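PDB 4YWF: AbyA5 from Verrucosispora maris, which catalyses acetate elimination in spirotetronate biosynthesis, acting as a lyase although it resembles an esterase. Local coordinates for residues A[25-30]-A[86-91]; A[150-155]-A[261-266]. The protein carries 4 engineered substitutions. One frame throughout, in Å; residues are numbered along the deposited sequence.

Contact 1: A[25-30]-A[86-91]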
loop_
_atom_site.group_PDB
_atom_site.type_symbol
_atom_site.label_atom_id
_atom_site.label_comp_id
_atom_site.label_asym_id
_atom_site.label_seq_id
_atom_site.Cartn_x
_atom_site.Cartn_y
_atom_site.Cartn_z
ATOM N N ALA A 25 -15.708 2.076 -17.093
ATOM C CA ALA A 25 -16.505 1.004 -16.465
ATOM C C ALA A 25 -15.719 0.569 -15.269
ATOM O O ALA A 25 -16.186 0.377 -14.147
ATOM C CB ALA A 25 -16.653 -0.146 -17.446
ATOM N N GLU A 26 -14.448 0.521 -15.562
ATOM C CA GLU A 26 -13.481 -0.120 -14.788
ATOM C C GLU A 26 -12.902 0.787 -13.686
ATOM O O GLU A 26 -12.591 0.305 -12.647
ATOM C CB GLU A 26 -12.445 -0.510 -15.790
ATOM C CG GLU A 26 -11.213 -1.189 -15.285
ATOM C CD GLU A 26 -10.282 -1.440 -16.436
ATOM O OE1 GLU A 26 -10.680 -1.175 -17.564
ATOM O OE2 GLU A 26 -9.143 -1.880 -16.256
ATOM N N LEU A 27 -12.810 2.097 -13.888
ATOM C CA LEU A 27 -12.528 2.978 -12.755
ATOM C C LEU A 27 -13.690 2.891 -11.767
ATOM O O LEU A 27 -13.463 2.804 -10.575
ATOM C CB LEU A 27 -12.301 4.448 -13.196
ATOM C CG LEU A 27 -11.160 4.792 -14.143
ATOM C CD1 LEU A 27 -11.195 6.283 -14.489
ATOM C CD2 LEU A 27 -9.851 4.396 -13.522
ATOM N N LYS A 28 -14.929 2.880 -12.276
ATOM C CA LYS A 28 -16.165 2.863 -11.441
ATOM C C LYS A 28 -16.314 1.604 -10.598
ATOM O O LYS A 28 -16.969 1.646 -9.548
ATOM C CB LYS A 28 -17.481 3.004 -12.279
ATOM C CG LYS A 28 -17.656 4.320 -13.021
ATOM C CD LYS A 28 -19.047 4.933 -12.919
ATOM C CE LYS A 28 -19.660 5.146 -14.303
ATOM N NZ LYS A 28 -20.230 6.519 -14.476
ATOM N N GLN A 29 -15.735 0.508 -11.085
ATOM C CA GLN A 29 -15.747 -0.788 -10.406
ATOM C C GLN A 29 -15.010 -0.700 -9.111
ATOM O O GLN A 29 -15.361 -1.348 -8.127
ATOM C CB GLN A 29 -15.056 -1.869 -11.239
ATOM N N TYR A 30 -13.940 0.080 -9.131
ATOM C CA TYR A 30 -13.161 0.333 -7.956
ATOM C C TYR A 30 -13.926 1.217 -6.977
ATOM O O TYR A 30 -14.159 0.789 -5.847
ATOM C CB TYR A 30 -11.847 0.971 -8.347
ATOM C CG TYR A 30 -11.016 1.196 -7.153
ATOM C CD1 TYR A 30 -10.166 0.181 -6.700
ATOM C CD2 TYR A 30 -11.083 2.399 -6.427
ATOM C CE1 TYR A 30 -9.358 0.375 -5.569
ATOM C CE2 TYR A 30 -10.284 2.606 -5.302
ATOM C CZ TYR A 30 -9.426 1.581 -4.863
ATOM O OH TYR A 30 -8.631 1.727 -3.710
ATOM N N ALA A 86 -10.354 11.159 -7.116
ATOM C CA ALA A 86 -10.110 11.965 -8.299
ATOM C C ALA A 86 -8.780 11.709 -9.023
ATOM O O ALA A 86 -8.683 11.758 -10.253
ATOM C CB ALA A 86 -10.190 13.419 -7.891
ATOM N N ARG A 87 -7.729 11.536 -8.233
ATOM C CA ARG A 87 -6.386 11.245 -8.724
ATOM C C ARG A 87 -6.183 9.762 -9.122
ATOM O O ARG A 87 -5.292 9.449 -9.873
ATOM C CB ARG A 87 -5.376 11.704 -7.630
ATOM C CG ARG A 87 -4.091 10.946 -7.568
ATOM C CD ARG A 87 -3.828 10.034 -6.383
ATOM N NE ARG A 87 -4.708 8.950 -6.001
ATOM C CZ ARG A 87 -4.502 7.632 -6.133
ATOM N NH1 ARG A 87 -3.458 7.082 -6.814
ATOM N NH2 ARG A 87 -5.413 6.835 -5.586
ATOM N N PHE A 88 -7.012 8.852 -8.608
ATOM C CA PHE A 88 -6.962 7.435 -8.957
ATOM C C PHE A 88 -7.150 7.271 -10.448
ATOM O O PHE A 88 -7.996 7.969 -11.026
ATOM C CB PHE A 88 -8.072 6.723 -8.231
ATOM C CG PHE A 88 -8.221 5.272 -8.545
ATOM C CD1 PHE A 88 -9.011 4.864 -9.627
ATOM C CD2 PHE A 88 -7.684 4.311 -7.710
ATOM C CE1 PHE A 88 -9.209 3.523 -9.903
ATOM C CE2 PHE A 88 -7.860 2.976 -7.991
ATOM C CZ PHE A 88 -8.627 2.574 -9.094
ATOM N N PRO A 89 -6.402 6.343 -11.086
ATOM C CA PRO A 89 -5.460 5.368 -10.496
ATOM C C PRO A 89 -4.013 5.895 -10.290
ATOM O O PRO A 89 -3.225 5.329 -9.521
ATOM C CB PRO A 89 -5.561 4.213 -11.481
ATOM C CG PRO A 89 -5.704 4.943 -12.871
ATOM C CD PRO A 89 -6.609 6.104 -12.537
ATOM N N PHE A 90 -3.656 6.981 -10.970
ATOM C CA PHE A 90 -2.339 7.627 -10.881
ATOM C C PHE A 90 -2.359 8.938 -11.693
ATOM O O PHE A 90 -3.152 9.115 -12.603
ATOM C CB PHE A 90 -1.164 6.735 -11.367
ATOM C CG PHE A 90 -1.106 6.556 -12.846
ATOM C CD1 PHE A 90 -1.854 5.539 -13.468
ATOM C CD2 PHE A 90 -0.298 7.358 -13.614
ATOM C CE1 PHE A 90 -1.824 5.352 -14.851
ATOM C CE2 PHE A 90 -0.255 7.174 -14.982
ATOM C CZ PHE A 90 -1.034 6.188 -15.604
ATOM N N VAL A 91 -1.487 9.860 -11.335
ATOM C CA VAL A 91 -1.571 11.212 -11.848
ATOM C C VAL A 91 -1.062 11.265 -13.278
ATOM O O VAL A 91 0.097 11.005 -13.532
ATOM C CB VAL A 91 -0.805 12.204 -10.960
ATOM C CG1 VAL A 91 -0.676 13.582 -11.629
ATOM C CG2 VAL A 91 -1.515 12.355 -9.630
#
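L27 and P89 mark the closest backbone approach, with L27 CA 7.8 Å from P89 CA. L27 lies on helix 24-29. P89 lies just beyond helix 76-87, in the loop that F88 begins by leaving helical backbone angles. The peptide bond between F88 and P89 is cis. This is packing among the helices that precede the core sheet of an alpha/beta-hydrolase fold. Each segment offers an aromatic ring, and the rings of Y30 and F88 form an offset stack. Their centroids are 4.2 Å apart and their planes are tilted by 22°. The overlap is uneven. The F88 atoms nearest Y30 are CZ and CE2, at the far end of the ring, and CE2 sits above the centre of the Y30 ring. Seen from F88, Y30 CD2 is displaced toward the rim. Both side chains run anti to the backbone N (chi1 -178° for Y30, 176° for F88), which sends the two rings toward each other. The other face of F88 is covered by its own neighbour, P89, whose CB stands 3.9 Å above the ring centre. The ring is therefore held between a proline and a tyrosine. L27 lies beside F88 and runs past it in the opposite direction. W59 of helix 59-72 also touches both L27 and F88. The two segments meet by apolar contact. A single methyl of L27 touches both F88 and P89: CD2 lies 3.8 Å from F88 CE1 and equally far from P89 CD.

Contact 2: A[150-155]-A[261-266]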
loop_
_atom_site.group_PDB
_atom_site.type_symbol
_atom_site.label_atom_id
_atom_site.label_comp_id
_atom_site.label_asym_id
_atom_site.label_seq_id
_atom_site.Cartn_x
_atom_site.Cartn_y
_atom_site.Cartn_z
ATOM N N GLY A 150 -0.702 -0.980 -2.302
ATOM C CA GLY A 150 -0.341 -1.357 -3.630
ATOM C C GLY A 150 -0.222 -0.185 -4.576
ATOM O O GLY A 150 0.048 0.952 -4.165
ATOM N N ILE A 151 -0.333 -0.484 -5.856
ATOM C CA ILE A 151 0.165 0.422 -6.888
ATOM C C ILE A 151 -0.809 1.597 -7.155
ATOM O O ILE A 151 -0.447 2.516 -7.947
ATOM C CB ILE A 151 0.494 -0.329 -8.200
ATOM C CG1 ILE A 151 -0.694 -1.224 -8.583
ATOM C CG2 ILE A 151 1.800 -1.140 -8.087
ATOM C CD1 ILE A 151 -0.830 -1.554 -10.047
ATOM N N VAL A 152 -2.026 1.544 -6.608
ATOM C CA VAL A 152 -2.955 2.667 -6.729
ATOM C C VAL A 152 -3.254 3.360 -5.383
ATOM O O VAL A 152 -3.926 4.381 -5.366
ATOM C CB VAL A 152 -4.278 2.330 -7.491
ATOM C CG1 VAL A 152 -3.988 1.976 -8.956
ATOM C CG2 VAL A 152 -5.088 1.242 -6.793
ATOM N N SER A 153 -2.728 2.829 -4.282
ATOM C CA SER A 153 -3.045 3.285 -2.895
ATOM C C SER A 153 -2.064 4.365 -2.409
ATOM O O SER A 153 -0.903 4.080 -2.169
ATOM C CB SER A 153 -2.992 2.117 -1.906
ATOM O OG SER A 153 -3.996 1.124 -2.196
ATOM N N ILE A 154 -2.546 5.586 -2.248
ATOM C CA ILE A 154 -1.765 6.643 -1.619
ATOM C C ILE A 154 -1.871 6.580 -0.108
ATOM O O ILE A 154 -2.775 5.993 0.428
ATOM C CB ILE A 154 -2.151 8.066 -2.107
ATOM C CG1 ILE A 154 -3.587 8.405 -1.693
ATOM C CG2 ILE A 154 -1.815 8.208 -3.575
ATOM C CD1 ILE A 154 -3.889 9.897 -1.767
ATOM N N LYS A 155 -0.933 7.226 0.557
ATOM C CA LYS A 155 -0.678 6.994 1.987
ATOM C C LYS A 155 -1.766 7.668 2.848
ATOM O O LYS A 155 -2.040 7.276 4.009
ATOM C CB LYS A 155 0.727 7.545 2.342
ATOM C CG LYS A 155 0.957 9.027 1.997
ATOM C CD LYS A 155 2.416 9.499 2.183
ATOM C CE LYS A 155 2.547 11.005 1.941
ATOM N NZ LYS A 155 1.986 11.495 0.647
ATOM N N VAL A 261 -2.187 -2.709 -15.746
ATOM C CA VAL A 261 -1.032 -2.697 -16.670
ATOM C C VAL A 261 -0.429 -1.295 -16.878
ATOM O O VAL A 261 0.813 -1.120 -16.927
ATOM C CB VAL A 261 -1.420 -3.238 -18.076
ATOM C CG1 VAL A 261 -0.227 -3.190 -19.054
ATOM C CG2 VAL A 261 -2.014 -4.651 -17.999
ATOM N N ASP A 262 -1.330 -0.330 -17.079
ATOM C CA ASP A 262 -0.952 1.069 -17.405
ATOM C C ASP A 262 -0.319 1.707 -16.207
ATOM O O ASP A 262 0.715 2.372 -16.315
ATOM C CB ASP A 262 -2.180 1.873 -17.770
ATOM C CG ASP A 262 -2.556 1.772 -19.247
ATOM O OD1 ASP A 262 -1.679 1.529 -20.110
ATOM O OD2 ASP A 262 -3.750 1.962 -19.542
ATOM N N THR A 263 -0.944 1.497 -15.044
ATOM C CA THR A 263 -0.297 1.938 -13.785
ATOM C C THR A 263 1.077 1.362 -13.597
ATOM O O THR A 263 2.042 2.072 -13.274
ATOM C CB THR A 263 -1.172 1.562 -12.581
ATOM O OG1 THR A 263 -2.421 2.170 -12.765
ATOM C CG2 THR A 263 -0.591 2.033 -11.285
ATOM N N LEU A 264 1.199 0.050 -13.789
ATOM C CA LEU A 264 2.523 -0.576 -13.599
ATOM C C LEU A 264 3.555 0.015 -14.523
ATOM O O LEU A 264 4.704 0.240 -14.144
ATOM C CB LEU A 264 2.473 -2.093 -13.864
ATOM C CG LEU A 264 2.349 -3.105 -12.720
ATOM C CD1 LEU A 264 2.723 -4.496 -13.259
ATOM C CD2 LEU A 264 3.227 -2.793 -11.501
ATOM N N ALA A 265 3.157 0.203 -15.774
ATOM C CA ALA A 265 4.012 0.851 -16.735
ATOM C C ALA A 265 4.369 2.276 -16.268
ATOM O O ALA A 265 5.524 2.659 -16.343
ATOM C CB ALA A 265 3.353 0.857 -18.093
ATOM N N ARG A 266 3.412 3.041 -15.728
ATOM C CA ARG A 266 3.772 4.400 -15.243
ATOM C C ARG A 266 4.756 4.279 -14.096
ATOM O O ARG A 266 5.854 4.834 -14.121
ATOM C CB ARG A 266 2.557 5.208 -14.754
ATOM C CG ARG A 266 2.976 6.515 -14.043
ATOM C CD ARG A 266 3.770 7.486 -14.954
ATOM N NE ARG A 266 2.967 7.863 -16.147
ATOM C CZ ARG A 266 2.363 9.042 -16.379
ATOM N NH1 ARG A 266 2.455 10.080 -15.532
ATOM N NH2 ARG A 266 1.650 9.171 -17.497
#
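I151 and T263 face each other across this contact, each with its CB directed at the opposite segment, and their side chains cross obliquely. I151 belongs to the loop after strand 143-148. T263 lies within helix 258-268. The main meeting point on the helix is the T263 methyl. CG2 is anti to the backbone N, which carries it out toward the loop. It comes to 3.8 Å from I151 CD1 and also meets the backbone, with T263 CG2 3.4 Å from I151 O. On I151 the CG1 branch sits between the backbone N and the carbonyl carbon (chi1 49°), and CD1 reaches T263 from there. The other branch, CG2, turns to L264 and stands 4.1 Å from L264 CD2. These two side chains cross at about a right angle. I151 thus splits its branches between two consecutive helix residues. V152 adds a lighter touch through CG1, 4.1 Å from T263 CG2 and also roughly at right angles. The T263 hydroxyl plays a different part. OG1 lies beside the backbone N and is hydrogen-bonded to V259 O, one turn back on the same helix, while the methyl faces I151. In alpha/beta hydrolases the loop after this strand often contributes to the oxyanion hole, and the insertion carrying helix 258-268 is a common place for a lid. The contact is consistent with packing of such a lid onto the core. T260 and L267 of helix 258-268 also touch I151, helix 275-278 backs L264 through V275, and strand 143-148 leads into the loop from the central sheet.

Overall arrangement
From the N terminus, contact 1 comes first. It closes a loop of 55 residues that holds the unmodelled residues 31-48 and helix 59-72, and joins the first helix to the end of helix 76-87. Contact 2 opens later and spans 105 residues, including strands 171-174, 207-215 and 233-239. It ties the loop after strand 143-148 to helix 258-268. The two loops follow in series and neither nest nor cross. In space they adjoin, with centres about 11 Å apart. R87 reaches V152 O with its guanidinium group, F88 packs on V152, and F90 packs on R266. The N-terminal helices, the core and the inserted helix thus meet here.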